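Local coordinates for protein CbsA (Xanthomonas oryzae pv. oryzae, PDB 5XYH) that probably acts as an exoglucanase that hydrolyses the beta-1,4 linkages of cellulose to release cellobiose, contributing to plant cell-wall breakdown in rice infection, at residues A[48-53]-A[91-96]; A[191-196]-A[232-237]; A[241-246]-A[305-310]; A[328-333]-A[391-396]; A[364-369]-A[401-406]. All blocks are in the same frame, centred on the assembly; numbering follows the deposited sequence.

Contact 1 (A[48-53]-A[91-96]); sequences YVWLDS and VIYDMP
Val-91 lies beside Trp-50 where two parallel neighbours, strands 49-51 and 86-92, pair in the distorted alpha/beta barrel of glycoside hydrolase family 6. Its backbone makes both cross-strand hydrogen bonds: Val-91 N gives to Val-49 O (2.9 Å), and Val-91 O receives Leu-51 N (3.0 Å). Both methyls press on one face of the indole. CG2 of Val-91 stands almost on the normal of the five-membered ring of Trp-50, 3.6 Å from its centroid, a CH-pi contact, while CG1 touches Trp-50 CE3 at 3.5 Å. Ile-92 points to the other face of the sheet, beside Leu-51, and also touches Leu-182 of helix 170-183. Beyond the strand, Tyr-93 returns to the tryptophan. Its CG is anti to the backbone N (chi1 -173°), and its ring offers a face to the edge of the six-membered ring of Trp-50, a T-shaped pair with centroids 5.2 Å apart and planes at 85°. The polar ends of the two are held by Gly-360 O, which takes Trp-50 NE1, and by Asp-99, which bonds Tyr-93 OH. At Asp-94 a water closes the contact, donating to Asp-94 OD1 and to Asp-52 O, each at 3.0 Å.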
# COMPACT_ATOMS: atom_id res chain seq x y z
N TYR A 48 1.83 -7.82 -5.42
CA TYR A 48 2.59 -6.80 -6.12
C TYR A 48 4.09 -6.94 -5.83
O TYR A 48 4.50 -7.37 -4.75
CB TYR A 48 2.08 -5.40 -5.74
CG TYR A 48 0.96 -4.97 -6.66
CD1 TYR A 48 -0.16 -5.76 -6.83
CD2 TYR A 48 1.05 -3.78 -7.41
CE1 TYR A 48 -1.18 -5.41 -7.69
CE2 TYR A 48 0.02 -3.42 -8.28
CZ TYR A 48 -1.08 -4.25 -8.41
OH TYR A 48 -2.12 -3.95 -9.26
N VAL A 49 4.90 -6.60 -6.83
CA VAL A 49 6.36 -6.68 -6.74
C VAL A 49 6.92 -5.31 -6.40
O VAL A 49 6.79 -4.37 -7.20
CB VAL A 49 6.97 -7.19 -8.06
CG1 VAL A 49 8.49 -7.07 -8.00
CG2 VAL A 49 6.53 -8.62 -8.35
N TRP A 50 7.57 -5.18 -5.25
CA TRP A 50 8.11 -3.89 -4.81
C TRP A 50 9.48 -3.68 -5.43
O TRP A 50 10.41 -4.44 -5.17
CB TRP A 50 8.21 -3.83 -3.28
CG TRP A 50 6.87 -3.70 -2.66
CD1 TRP A 50 5.88 -4.64 -2.68
CD2 TRP A 50 6.34 -2.57 -1.96
NE1 TRP A 50 4.77 -4.16 -2.03
CE2 TRP A 50 5.03 -2.89 -1.58
CE3 TRP A 50 6.86 -1.31 -1.61
CZ2 TRP A 50 4.21 -2.01 -0.87
CZ3 TRP A 50 6.05 -0.44 -0.90
CH2 TRP A 50 4.74 -0.79 -0.54
N LEU A 51 9.60 -2.64 -6.27
CA LEU A 51 10.90 -2.20 -6.76
C LEU A 51 11.43 -1.13 -5.81
O LEU A 51 11.41 0.07 -6.10
CB LEU A 51 10.79 -1.69 -8.19
CG LEU A 51 10.27 -2.71 -9.20
CD1 LEU A 51 10.06 -2.05 -10.56
CD2 LEU A 51 11.20 -3.91 -9.31
N ASP A 52 11.89 -1.58 -4.64
CA ASP A 52 12.23 -0.68 -3.55
C ASP A 52 13.67 -0.20 -3.60
O ASP A 52 14.12 0.46 -2.65
CB ASP A 52 11.93 -1.33 -2.20
CG ASP A 52 12.71 -2.61 -1.96
OD1 ASP A 52 12.91 -3.40 -2.91
OD2 ASP A 52 13.10 -2.84 -0.80
N SER A 53 14.40 -0.48 -4.68
CA SER A 53 15.75 0.05 -4.88
C SER A 53 16.12 -0.19 -6.33
O SER A 53 15.49 -0.99 -7.03
CB SER A 53 16.77 -0.61 -3.96
OG SER A 53 16.87 -1.98 -4.29
N VAL A 91 5.31 -1.92 -7.67
CA VAL A 91 5.34 -0.77 -6.77
C VAL A 91 6.58 0.03 -7.12
O VAL A 91 7.71 -0.45 -6.97
CB VAL A 91 5.34 -1.21 -5.31
CG1 VAL A 91 5.18 0.00 -4.42
CG2 VAL A 91 4.21 -2.21 -5.06
N ILE A 92 6.37 1.23 -7.65
CA ILE A 92 7.43 2.18 -7.97
C ILE A 92 7.78 2.91 -6.67
O ILE A 92 6.98 3.70 -6.17
CB ILE A 92 6.99 3.17 -9.06
CG1 ILE A 92 6.47 2.42 -10.31
CG2 ILE A 92 8.11 4.18 -9.41
CD1 ILE A 92 7.49 1.43 -10.93
N TYR A 93 8.97 2.65 -6.12
CA TYR A 93 9.22 3.03 -4.72
C TYR A 93 10.72 3.27 -4.49
O TYR A 93 11.40 2.54 -3.78
CB TYR A 93 8.69 1.93 -3.80
CG TYR A 93 8.70 2.21 -2.30
CD1 TYR A 93 8.15 3.37 -1.78
CD2 TYR A 93 9.21 1.26 -1.41
CE1 TYR A 93 8.13 3.61 -0.40
CE2 TYR A 93 9.20 1.49 -0.05
CZ TYR A 93 8.66 2.68 0.45
OH TYR A 93 8.65 2.91 1.81
N ASP A 94 11.26 4.34 -5.09
CA ASP A 94 12.63 4.74 -4.80
C ASP A 94 12.81 6.26 -4.79
O ASP A 94 13.87 6.77 -5.16
CB ASP A 94 13.62 4.11 -5.79
CG ASP A 94 15.03 3.96 -5.21
OD1 ASP A 94 15.17 4.03 -3.97
OD2 ASP A 94 15.98 3.79 -6.00
N MET A 95 11.78 7.00 -4.37
CA MET A 95 11.85 8.45 -4.31
C MET A 95 13.12 8.91 -3.58
O MET A 95 13.48 8.34 -2.55
CB MET A 95 10.62 9.01 -3.59
CG MET A 95 10.56 10.52 -3.60
SD MET A 95 10.15 11.17 -5.23
CE MET A 95 8.38 10.84 -5.26
N PRO A 96 13.82 9.93 -4.09
CA PRO A 96 14.82 10.62 -3.27
C PRO A 96 14.22 11.08 -1.95
O PRO A 96 13.10 11.57 -1.90
CB PRO A 96 15.25 11.81 -4.14
CG PRO A 96 14.86 11.42 -5.55
CD PRO A 96 13.63 10.56 -5.41
O HOH W 1 16.24 2.32 -1.72

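Contact 2 (A[191-196]-A[232-237]); sequences YMDIGH and TNTANY
Asp-193 holds CG anti to its backbone N (chi1 -178°), and a further turn about CB-CG brings OD1 to Thr-234; His-196 holds CG between its N and carbonyl carbon (chi1 75°). Thr-234 OG1 donates to Asp-193 OD1 at 2.8 Å, meeting that oxygen nearly in line with its C-O bond. The other oxygen, OD2, accepts Gly-195 N at 3.2 Å from above the carboxylate plane, an Asx turn that bends the chain as it leaves the strand. Gly-195 O then takes Asn-233 N at 3.0 Å. A water bridges the two segments: it donates to Asp-193 OD1 and Gly-195 O and accepts from Thr-234 N, so OD1 is gripped by two donors. Over one face of the His-196 ring the Asn-236 amide is stacked, planes 22° apart, with Asn-236 ND2 3.0 Å from His-196 NE2; this is an overlap of faces and not a hydrogen bond. Asn-236 CB adds a CH-pi contact on that face. ND1 of the ring is held by Thr-238 OG1, and Asn-236 OD1 accepts Tyr-237 N. A type II turn from Asn-233 to Asn-236 shapes the second segment. Ile-194 CG2 rests on Thr-232 CG2 at 3.9 Å. The contact sits at the C-terminal ends of neighbouring parallel strands 188-193 and 229-232, the end of such barrels where active sites lie, with strand 140-145 beyond the first, and helix 271-284 covers Ile-194 with Leu-278 and Phe-282.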
# COMPACT_ATOMS: atom_id res chain seq x y z
N TYR A 191 -1.42 4.08 -10.98
CA TYR A 191 -2.30 4.46 -9.88
C TYR A 191 -1.51 5.19 -8.81
O TYR A 191 -0.56 4.65 -8.24
CB TYR A 191 -3.01 3.23 -9.31
CG TYR A 191 -4.05 2.65 -10.26
CD1 TYR A 191 -3.66 1.80 -11.29
CD2 TYR A 191 -5.40 2.98 -10.14
CE1 TYR A 191 -4.60 1.28 -12.16
CE2 TYR A 191 -6.34 2.46 -11.01
CZ TYR A 191 -5.93 1.60 -12.01
OH TYR A 191 -6.85 1.06 -12.89
N MET A 192 -1.92 6.43 -8.53
CA MET A 192 -1.25 7.29 -7.56
C MET A 192 -1.57 6.82 -6.13
O MET A 192 -2.74 6.75 -5.75
CB MET A 192 -1.72 8.73 -7.75
CG MET A 192 -1.33 9.37 -9.06
SD MET A 192 0.44 9.57 -9.20
CE MET A 192 0.75 10.71 -7.85
N ASP A 193 -0.54 6.54 -5.34
CA ASP A 193 -0.74 6.23 -3.94
C ASP A 193 -1.25 7.47 -3.21
O ASP A 193 -0.71 8.56 -3.39
CB ASP A 193 0.55 5.76 -3.28
CG ASP A 193 0.35 5.37 -1.82
OD1 ASP A 193 -0.00 4.20 -1.57
OD2 ASP A 193 0.50 6.25 -0.93
N ILE A 194 -2.27 7.30 -2.38
CA ILE A 194 -2.80 8.47 -1.68
C ILE A 194 -3.14 8.11 -0.23
O ILE A 194 -4.19 8.49 0.30
CB ILE A 194 -3.99 9.08 -2.48
CG1 ILE A 194 -4.35 10.49 -1.99
CG2 ILE A 194 -5.21 8.15 -2.53
CD1 ILE A 194 -5.20 11.25 -2.99
N GLY A 195 -2.23 7.38 0.42
CA GLY A 195 -2.32 7.15 1.85
C GLY A 195 -3.52 6.29 2.23
O GLY A 195 -4.03 5.50 1.43
N HIS A 196 -4.00 6.46 3.47
CA HIS A 196 -5.02 5.55 3.99
C HIS A 196 -5.84 6.08 5.16
O HIS A 196 -6.95 5.59 5.40
CB HIS A 196 -4.34 4.27 4.47
CG HIS A 196 -3.63 4.44 5.77
ND1 HIS A 196 -4.22 4.15 6.99
CD2 HIS A 196 -2.41 4.95 6.06
CE1 HIS A 196 -3.38 4.43 7.96
NE2 HIS A 196 -2.27 4.92 7.43
N THR A 232 -5.46 3.41 -2.25
CA THR A 232 -5.40 3.63 -0.81
C THR A 232 -4.99 2.35 -0.08
O THR A 232 -5.08 1.24 -0.63
CB THR A 232 -6.75 4.11 -0.26
OG1 THR A 232 -7.66 3.00 -0.15
CG2 THR A 232 -7.36 5.19 -1.18
N ASN A 233 -4.52 2.51 1.16
CA ASN A 233 -4.23 1.43 2.10
C ASN A 233 -2.97 0.64 1.76
O ASN A 233 -2.75 -0.41 2.38
CB ASN A 233 -5.40 0.44 2.25
CG ASN A 233 -5.55 -0.06 3.69
OD1 ASN A 233 -5.34 0.70 4.64
ND2 ASN A 233 -5.94 -1.33 3.85
N THR A 234 -2.14 1.12 0.83
CA THR A 234 -0.94 0.39 0.43
C THR A 234 -0.10 0.06 1.65
O THR A 234 0.32 0.96 2.39
CB THR A 234 -0.11 1.21 -0.56
OG1 THR A 234 -0.90 1.51 -1.73
CG2 THR A 234 1.10 0.40 -0.99
N ALA A 235 0.11 -1.23 1.88
CA ALA A 235 0.92 -1.73 2.98
C ALA A 235 0.34 -1.37 4.35
O ALA A 235 1.04 -1.52 5.36
CB ALA A 235 2.37 -1.23 2.88
N ASN A 236 -0.90 -0.89 4.42
CA ASN A 236 -1.48 -0.62 5.73
C ASN A 236 -2.60 -1.61 6.04
O ASN A 236 -2.80 -2.61 5.32
CB ASN A 236 -1.98 0.84 5.85
CG ASN A 236 -1.83 1.38 7.28
OD1 ASN A 236 -2.61 1.03 8.18
ND2 ASN A 236 -0.82 2.24 7.49
N TYR A 237 -3.37 -1.31 7.09
CA TYR A 237 -4.26 -2.28 7.71
C TYR A 237 -5.70 -1.79 7.90
O TYR A 237 -6.50 -2.50 8.51
CB TYR A 237 -3.71 -2.66 9.10
CG TYR A 237 -2.30 -3.23 9.10
CD1 TYR A 237 -1.18 -2.41 9.18
CD2 TYR A 237 -2.09 -4.61 9.05
CE1 TYR A 237 0.12 -2.95 9.23
CE2 TYR A 237 -0.81 -5.16 9.08
CZ TYR A 237 0.30 -4.33 9.17
OH TYR A 237 1.56 -4.90 9.20
O HOH W 2 -1.77 3.98 0.49

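Contact 3 (A[241-246]-A[305-310]); sequences HEPNLP and SARPTS
Asn-244 carries the close part of this contact, its amide laid against the backbone of Pro-308 and Thr-309. With CG beside the backbone N (chi1 -52°), the side chain leaves its turn toward the other loop. ND2 donates to Pro-308 O at 3.1 Å with a fairly straight N-H (154°). The acceptor lies in the plane of the amide, yet the donor stands far above the carbonyl plane of Pro-308, 75° out of it. ND2 also gives to Gly-323 O, so the amide nitrogen joins the 305-310 loop to the end of helix 316-323. Asn-244 OD1 comes to 3.1 Å from Thr-309 O, two acceptors side by side with no bond between them. The other half is looser and wetter. Pro-243 and Arg-307 meet tip to tip, with CG of the proline 3.7 Å from NH2 of the extended arginine. At the guanidinium edge, in its plane, a water accepts from Arg-307 NH2 at 3.0 Å and donates to His-241 O at 2.7 Å. The arginine has further partners away from the proline, a hydrogen bond from NH1 to Trp-302 O and a cation-pi contact with Tyr-422. Pro-243, Thr-309 and Ser-310 are exposed. The arrangement is a surface loop-to-loop contact, in which the third residue of a type I turn, Glu-242 to Leu-245, reaches across to a backbone carbonyl outside the barrel sheet.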
# COMPACT_ATOMS: atom_id res chain seq x y z
N HIS A 241 -14.40 -2.17 5.47
CA HIS A 241 -15.59 -1.62 6.10
C HIS A 241 -15.47 -1.75 7.61
O HIS A 241 -14.87 -2.70 8.12
CB HIS A 241 -16.88 -2.33 5.66
CG HIS A 241 -17.06 -2.42 4.18
ND1 HIS A 241 -17.41 -1.33 3.40
CD2 HIS A 241 -16.97 -3.47 3.33
CE1 HIS A 241 -17.50 -1.71 2.14
NE2 HIS A 241 -17.24 -3.00 2.07
N GLU A 242 -16.06 -0.79 8.31
CA GLU A 242 -16.34 -0.96 9.72
C GLU A 242 -17.83 -1.27 9.85
O GLU A 242 -18.65 -0.35 9.98
CB GLU A 242 -15.94 0.27 10.52
CG GLU A 242 -14.43 0.37 10.81
CD GLU A 242 -13.94 -0.60 11.88
OE1 GLU A 242 -14.75 -1.40 12.40
OE2 GLU A 242 -12.73 -0.54 12.20
N PRO A 243 -18.20 -2.55 9.81
CA PRO A 243 -19.63 -2.90 9.68
C PRO A 243 -20.46 -2.53 10.89
O PRO A 243 -21.68 -2.36 10.76
CB PRO A 243 -19.58 -4.42 9.48
CG PRO A 243 -18.34 -4.82 10.27
CD PRO A 243 -17.35 -3.73 10.01
N ASN A 244 -19.87 -2.40 12.07
CA ASN A 244 -20.68 -2.08 13.24
C ASN A 244 -20.74 -0.60 13.53
O ASN A 244 -21.43 -0.19 14.47
CB ASN A 244 -20.16 -2.83 14.47
CG ASN A 244 -20.01 -4.31 14.21
OD1 ASN A 244 -20.92 -4.96 13.69
ND2 ASN A 244 -18.85 -4.85 14.54
N LEU A 245 -20.04 0.23 12.75
CA LEU A 245 -19.99 1.68 12.96
C LEU A 245 -20.28 2.39 11.64
O LEU A 245 -19.46 3.19 11.17
CB LEU A 245 -18.64 2.09 13.54
CG LEU A 245 -18.15 1.28 14.75
CD1 LEU A 245 -16.66 1.52 15.13
CD2 LEU A 245 -19.05 1.54 15.96
N PRO A 246 -21.44 2.13 11.02
CA PRO A 246 -21.70 2.71 9.68
C PRO A 246 -21.93 4.20 9.68
O PRO A 246 -21.80 4.82 8.62
CB PRO A 246 -22.95 1.95 9.21
CG PRO A 246 -23.64 1.58 10.46
CD PRO A 246 -22.56 1.28 11.46
N SER A 305 -11.71 -15.26 15.58
CA SER A 305 -12.89 -15.55 16.39
C SER A 305 -13.22 -14.46 17.42
O SER A 305 -14.23 -14.60 18.12
CB SER A 305 -12.73 -16.90 17.08
OG SER A 305 -11.57 -16.91 17.90
N ALA A 306 -12.44 -13.38 17.52
CA ALA A 306 -12.80 -12.28 18.41
C ALA A 306 -13.32 -11.06 17.67
O ALA A 306 -13.56 -10.02 18.30
CB ALA A 306 -11.59 -11.89 19.28
N ARG A 307 -13.50 -11.14 16.35
CA ARG A 307 -13.99 -10.00 15.58
C ARG A 307 -15.37 -9.58 16.08
O ARG A 307 -16.28 -10.42 16.14
CB ARG A 307 -14.07 -10.34 14.10
CG ARG A 307 -14.72 -9.25 13.22
CD ARG A 307 -14.95 -9.81 11.82
NE ARG A 307 -15.61 -8.88 10.90
CZ ARG A 307 -14.96 -8.00 10.15
NH1 ARG A 307 -13.64 -7.90 10.23
NH2 ARG A 307 -15.63 -7.20 9.31
N PRO A 308 -15.57 -8.31 16.43
CA PRO A 308 -16.86 -7.88 16.98
C PRO A 308 -17.96 -7.98 15.94
O PRO A 308 -17.75 -7.72 14.76
CB PRO A 308 -16.63 -6.41 17.37
CG PRO A 308 -15.14 -6.21 17.35
CD PRO A 308 -14.59 -7.21 16.36
N THR A 309 -19.16 -8.33 16.41
CA THR A 309 -20.35 -8.45 15.57
C THR A 309 -21.38 -7.37 15.86
O THR A 309 -22.40 -7.31 15.16
CB THR A 309 -20.99 -9.83 15.77
OG1 THR A 309 -21.21 -10.04 17.16
CG2 THR A 309 -20.07 -10.93 15.24
N SER A 310 -21.13 -6.52 16.85
CA SER A 310 -22.06 -5.46 17.22
C SER A 310 -21.30 -4.41 18.01
O SER A 310 -20.13 -4.59 18.36
CB SER A 310 -23.23 -6.01 18.03
OG SER A 310 -22.77 -6.44 19.31
O HOH W 3 -14.13 -5.21 7.60

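Contact 4 (A[328-333]-A[391-396]); sequences RLHRGN and TPDGTL
His-330, its CG anti to the backbone N (chi1 -165°), is overlapped on one ring face by Asp-393, whose carboxylate lies almost parallel to the imidazole, planes 7° apart. Asp-393 CB makes a CH-pi contact 3.6 Å from the ring centroid, and Asp-393 OD2 reaches to 3.3 Å from His-330 CE1. The ring is fixed through its edge: His-330 ND1 accepts Gly-332 N in the ring plane at 2.9 Å, while a water meets NE2 and bonds weakly to Asp-393 OD1. Asn-333 ND2 donates to Leu-396 O at 3.0 Å, on a lone pair; Thr-395 OG1 is its second donor. A further water donates to Asn-333 OD1 (2.6 Å) and to Thr-395 OG1, and lies 2.7 Å from Thr-391 OG1. Thr-391 OG1 accepts Asp-393 N, an ST turn within the type I turn that presents the aspartate. Leu-329 CD1 touches Leu-396 CB at 4.0 Å, both leucines exposed. Arg-328 NH1 gives to Asn-333 O, and NH2 forms a salt bridge with Asp-326. The contact is two turns packed together, one in the loop between helix 316-323 and strand 347-351, the other in the long loop from strand 354-358 to helix 411-419.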
# COMPACT_ATOMS: atom_id res chain seq x y z
N ARG A 328 -6.30 -1.96 16.52
CA ARG A 328 -5.00 -1.37 16.81
C ARG A 328 -5.08 -0.42 18.01
O ARG A 328 -6.15 0.12 18.35
CB ARG A 328 -4.47 -0.61 15.60
CG ARG A 328 -3.99 -1.49 14.49
CD ARG A 328 -3.40 -0.68 13.35
NE ARG A 328 -4.44 -0.25 12.42
CZ ARG A 328 -4.21 0.43 11.30
NH1 ARG A 328 -2.97 0.77 10.95
NH2 ARG A 328 -5.23 0.78 10.52
N LEU A 329 -3.92 -0.20 18.64
CA LEU A 329 -3.85 0.73 19.77
C LEU A 329 -4.05 2.17 19.31
O LEU A 329 -4.52 3.02 20.09
CB LEU A 329 -2.51 0.58 20.49
CG LEU A 329 -2.20 -0.84 20.98
CD1 LEU A 329 -0.77 -0.92 21.51
CD2 LEU A 329 -3.20 -1.25 22.06
N HIS A 330 -3.73 2.46 18.05
CA HIS A 330 -3.75 3.79 17.48
C HIS A 330 -3.70 3.62 15.97
O HIS A 330 -2.96 2.78 15.48
CB HIS A 330 -2.56 4.63 17.96
CG HIS A 330 -2.69 6.10 17.71
ND1 HIS A 330 -2.51 6.66 16.47
CD2 HIS A 330 -2.99 7.12 18.55
CE1 HIS A 330 -2.70 7.96 16.54
NE2 HIS A 330 -2.99 8.27 17.79
N ARG A 331 -4.50 4.41 15.25
CA ARG A 331 -4.50 4.26 13.79
C ARG A 331 -3.16 4.63 13.16
O ARG A 331 -2.93 4.29 11.99
CB ARG A 331 -5.66 5.09 13.20
CG ARG A 331 -7.02 4.73 13.81
CD ARG A 331 -8.17 5.47 13.15
NE ARG A 331 -8.52 4.85 11.89
CZ ARG A 331 -9.12 5.47 10.88
NH1 ARG A 331 -9.46 6.75 10.98
NH2 ARG A 331 -9.39 4.80 9.77
N GLY A 332 -2.26 5.27 13.89
CA GLY A 332 -0.94 5.60 13.37
C GLY A 332 0.07 4.46 13.40
O GLY A 332 1.17 4.63 12.86
N ASN A 333 -0.29 3.33 14.00
CA ASN A 333 0.62 2.18 14.11
C ASN A 333 0.58 1.37 12.82
O ASN A 333 -0.42 0.72 12.51
CB ASN A 333 0.22 1.31 15.30
CG ASN A 333 0.46 2.00 16.63
OD1 ASN A 333 1.17 3.00 16.71
ND2 ASN A 333 -0.11 1.45 17.68
N THR A 391 5.10 5.77 21.14
CA THR A 391 5.11 6.67 20.00
C THR A 391 4.83 8.11 20.45
O THR A 391 4.45 8.35 21.59
CB THR A 391 4.05 6.24 18.98
OG1 THR A 391 2.75 6.55 19.51
CG2 THR A 391 4.15 4.75 18.70
N PRO A 392 5.00 9.09 19.55
CA PRO A 392 4.57 10.46 19.88
C PRO A 392 3.07 10.59 20.14
O PRO A 392 2.64 11.62 20.68
CB PRO A 392 4.99 11.27 18.65
CG PRO A 392 6.07 10.44 18.00
CD PRO A 392 5.74 9.02 18.27
N ASP A 393 2.28 9.59 19.77
CA ASP A 393 0.85 9.61 20.02
C ASP A 393 0.48 9.02 21.36
O ASP A 393 -0.70 9.00 21.72
CB ASP A 393 0.11 8.87 18.89
CG ASP A 393 0.08 9.69 17.62
OD1 ASP A 393 -0.21 10.90 17.73
OD2 ASP A 393 0.35 9.16 16.53
N GLY A 394 1.47 8.55 22.12
CA GLY A 394 1.25 8.16 23.49
C GLY A 394 0.78 6.74 23.70
O GLY A 394 0.25 6.44 24.78
N THR A 395 0.95 5.85 22.73
CA THR A 395 0.66 4.44 22.91
C THR A 395 1.87 3.61 22.49
O THR A 395 2.81 4.11 21.87
CB THR A 395 -0.55 3.98 22.09
OG1 THR A 395 -0.18 3.89 20.71
CG2 THR A 395 -1.74 4.94 22.25
N LEU A 396 1.82 2.32 22.79
CA LEU A 396 2.82 1.42 22.24
C LEU A 396 2.54 1.20 20.75
O LEU A 396 1.51 1.62 20.21
CB LEU A 396 2.83 0.11 23.01
CG LEU A 396 3.34 0.17 24.46
CD1 LEU A 396 3.49 -1.24 25.00
CD2 LEU A 396 4.65 0.95 24.56
O HOH W 4 -3.19 10.78 19.33
O HOH W 5 0.88 4.96 18.35

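Contact 5 (A[364-369]-A[401-406]); sequences GESDGS and PNAPIA
Ser-366 and Pro-404 make the hydrogen bond that joins these two segments: OG, anti to the backbone N (chi1 177°), donates to Pro-404 O at 2.7 Å, coming in tilted from the carbonyl plane. The same hydroxyl oxygen accepts Gly-368 N at 3.1 Å, an ST turn, so it ties its own loop together while it reaches across. One water accepts from both Ser-369 N and Ala-406 N, 3.0 Å from each, and links two backbones that do not bond directly there. Weaker C-H contacts to oxygen follow: Ala-406 CA stands 3.5 Å from Ser-366 O, and Ser-369 CA lies 3.3 Å from Ala-403 O. Ala-403 CB meets Gly-368 O at 3.6 Å, a methyl in van der Waals contact with a carbonyl oxygen. Both segments belong to one long irregular excursion between strand 354-358 and helix 411-419, and here that excursion folds back on itself, its early part against its late part, with no regular strand pairing. Apolar packing fills in around the polar core. Pro-404 CG touches Ser-366 CB at 3.9 Å, and Ala-406 CB rests on Gly-368 CA at 3.8 Å. Gly-368 has backbone angles (152° and 155°) at which a side chain would collide with the carbonyl O of Asp-367. Phe-410 also touches Ala-403 and Pro-404. The charged side chains of the first segment bond outside the contact: Asp-367 OD2 is hydrogen-bonded by Tyr-237 OH and OD1 forms a salt bridge with Arg-299, and Glu-365 OE2 pairs with Arg-66 NH2.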
# COMPACT_ATOMS: atom_id res chain seq x y z
N GLY A 364 2.87 -11.42 5.19
CA GLY A 364 3.98 -12.25 5.62
C GLY A 364 5.33 -11.56 5.53
O GLY A 364 6.26 -11.92 6.25
N GLU A 365 5.45 -10.57 4.64
CA GLU A 365 6.70 -9.82 4.56
C GLU A 365 6.76 -8.76 5.65
O GLU A 365 5.75 -8.13 6.00
CB GLU A 365 6.88 -9.21 3.17
CG GLU A 365 7.15 -10.29 2.12
CD GLU A 365 7.17 -9.77 0.70
OE1 GLU A 365 6.94 -8.56 0.52
OE2 GLU A 365 7.37 -10.58 -0.24
N SER A 366 7.94 -8.60 6.24
CA SER A 366 8.11 -7.70 7.38
C SER A 366 8.09 -6.24 6.94
O SER A 366 8.60 -5.89 5.87
CB SER A 366 9.43 -8.02 8.08
OG SER A 366 9.65 -7.13 9.15
N ASP A 367 7.49 -5.40 7.79
CA ASP A 367 7.49 -3.95 7.61
C ASP A 367 8.76 -3.29 8.15
O ASP A 367 8.95 -2.09 7.94
CB ASP A 367 6.26 -3.33 8.29
CG ASP A 367 4.94 -3.84 7.71
OD1 ASP A 367 4.87 -4.01 6.47
OD2 ASP A 367 3.97 -4.07 8.50
N GLY A 368 9.60 -4.05 8.82
CA GLY A 368 10.84 -3.57 9.40
C GLY A 368 11.17 -4.42 10.63
O GLY A 368 10.31 -5.00 11.29
N SER A 369 12.46 -4.48 10.96
CA SER A 369 12.90 -5.32 12.06
C SER A 369 12.63 -4.62 13.39
O SER A 369 12.49 -3.40 13.47
CB SER A 369 14.39 -5.61 11.90
OG SER A 369 15.09 -4.39 11.69
N PRO A 401 6.88 -8.77 18.13
CA PRO A 401 8.30 -8.87 18.50
C PRO A 401 9.06 -9.84 17.62
O PRO A 401 8.50 -10.65 16.87
CB PRO A 401 8.26 -9.36 19.95
CG PRO A 401 6.98 -10.15 20.03
CD PRO A 401 6.00 -9.37 19.15
N ASN A 402 10.39 -9.74 17.72
CA ASN A 402 11.31 -10.62 17.01
C ASN A 402 11.06 -10.61 15.50
O ASN A 402 10.98 -11.65 14.85
CB ASN A 402 11.22 -12.04 17.59
CG ASN A 402 11.63 -12.08 19.05
OD1 ASN A 402 10.85 -12.51 19.92
ND2 ASN A 402 12.84 -11.60 19.35
N ALA A 403 10.96 -9.40 14.94
CA ALA A 403 10.67 -9.20 13.52
C ALA A 403 11.96 -9.08 12.70
O ALA A 403 12.93 -8.45 13.16
CB ALA A 403 9.83 -7.95 13.32
N PRO A 404 12.02 -9.67 11.51
CA PRO A 404 13.21 -9.56 10.66
C PRO A 404 13.17 -8.26 9.85
O PRO A 404 12.22 -7.49 9.90
CB PRO A 404 13.09 -10.78 9.75
CG PRO A 404 11.61 -10.90 9.55
CD PRO A 404 10.98 -10.51 10.87
N ILE A 405 14.23 -8.05 9.06
CA ILE A 405 14.36 -6.76 8.39
C ILE A 405 13.25 -6.59 7.35
O ILE A 405 12.66 -7.55 6.83
CB ILE A 405 15.75 -6.59 7.74
CG1 ILE A 405 15.93 -7.54 6.57
CG2 ILE A 405 16.86 -6.77 8.79
CD1 ILE A 405 17.32 -7.54 5.95
N ALA A 406 12.99 -5.32 7.03
CA ALA A 406 11.94 -4.93 6.10
C ALA A 406 12.03 -5.69 4.79
O ALA A 406 13.10 -5.81 4.20
CB ALA A 406 12.04 -3.42 5.83
O HOH W 6 14.26 -3.33 8.85

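Overall arrangement
Contact 2, near the centre of the chain, touches three of the others. Trp-50 CH2 of contact 1 packs on Thr-234 CG2 at 3.9 Å, and both contacts reach the same sheet. Toward contact 4, Asn-236 OD1 and Arg-328 NH1 are 2.8 Å apart, a probable hydrogen bond, and toward contact 5 Tyr-237 OH probably bonds Asp-367 OD2 at 2.6 Å. Contacts 4 and 5 interleave along the chain without touching, nearest atoms about 8 Å apart. Contact 3 is peripheral, its centre about 34 Å from that of contact 1, though 241-246 follows soon after 232-237. In family 6 the cleft or tunnel runs across the C-terminal strand ends, which is consistent with contacts 1 and 2 bordering it.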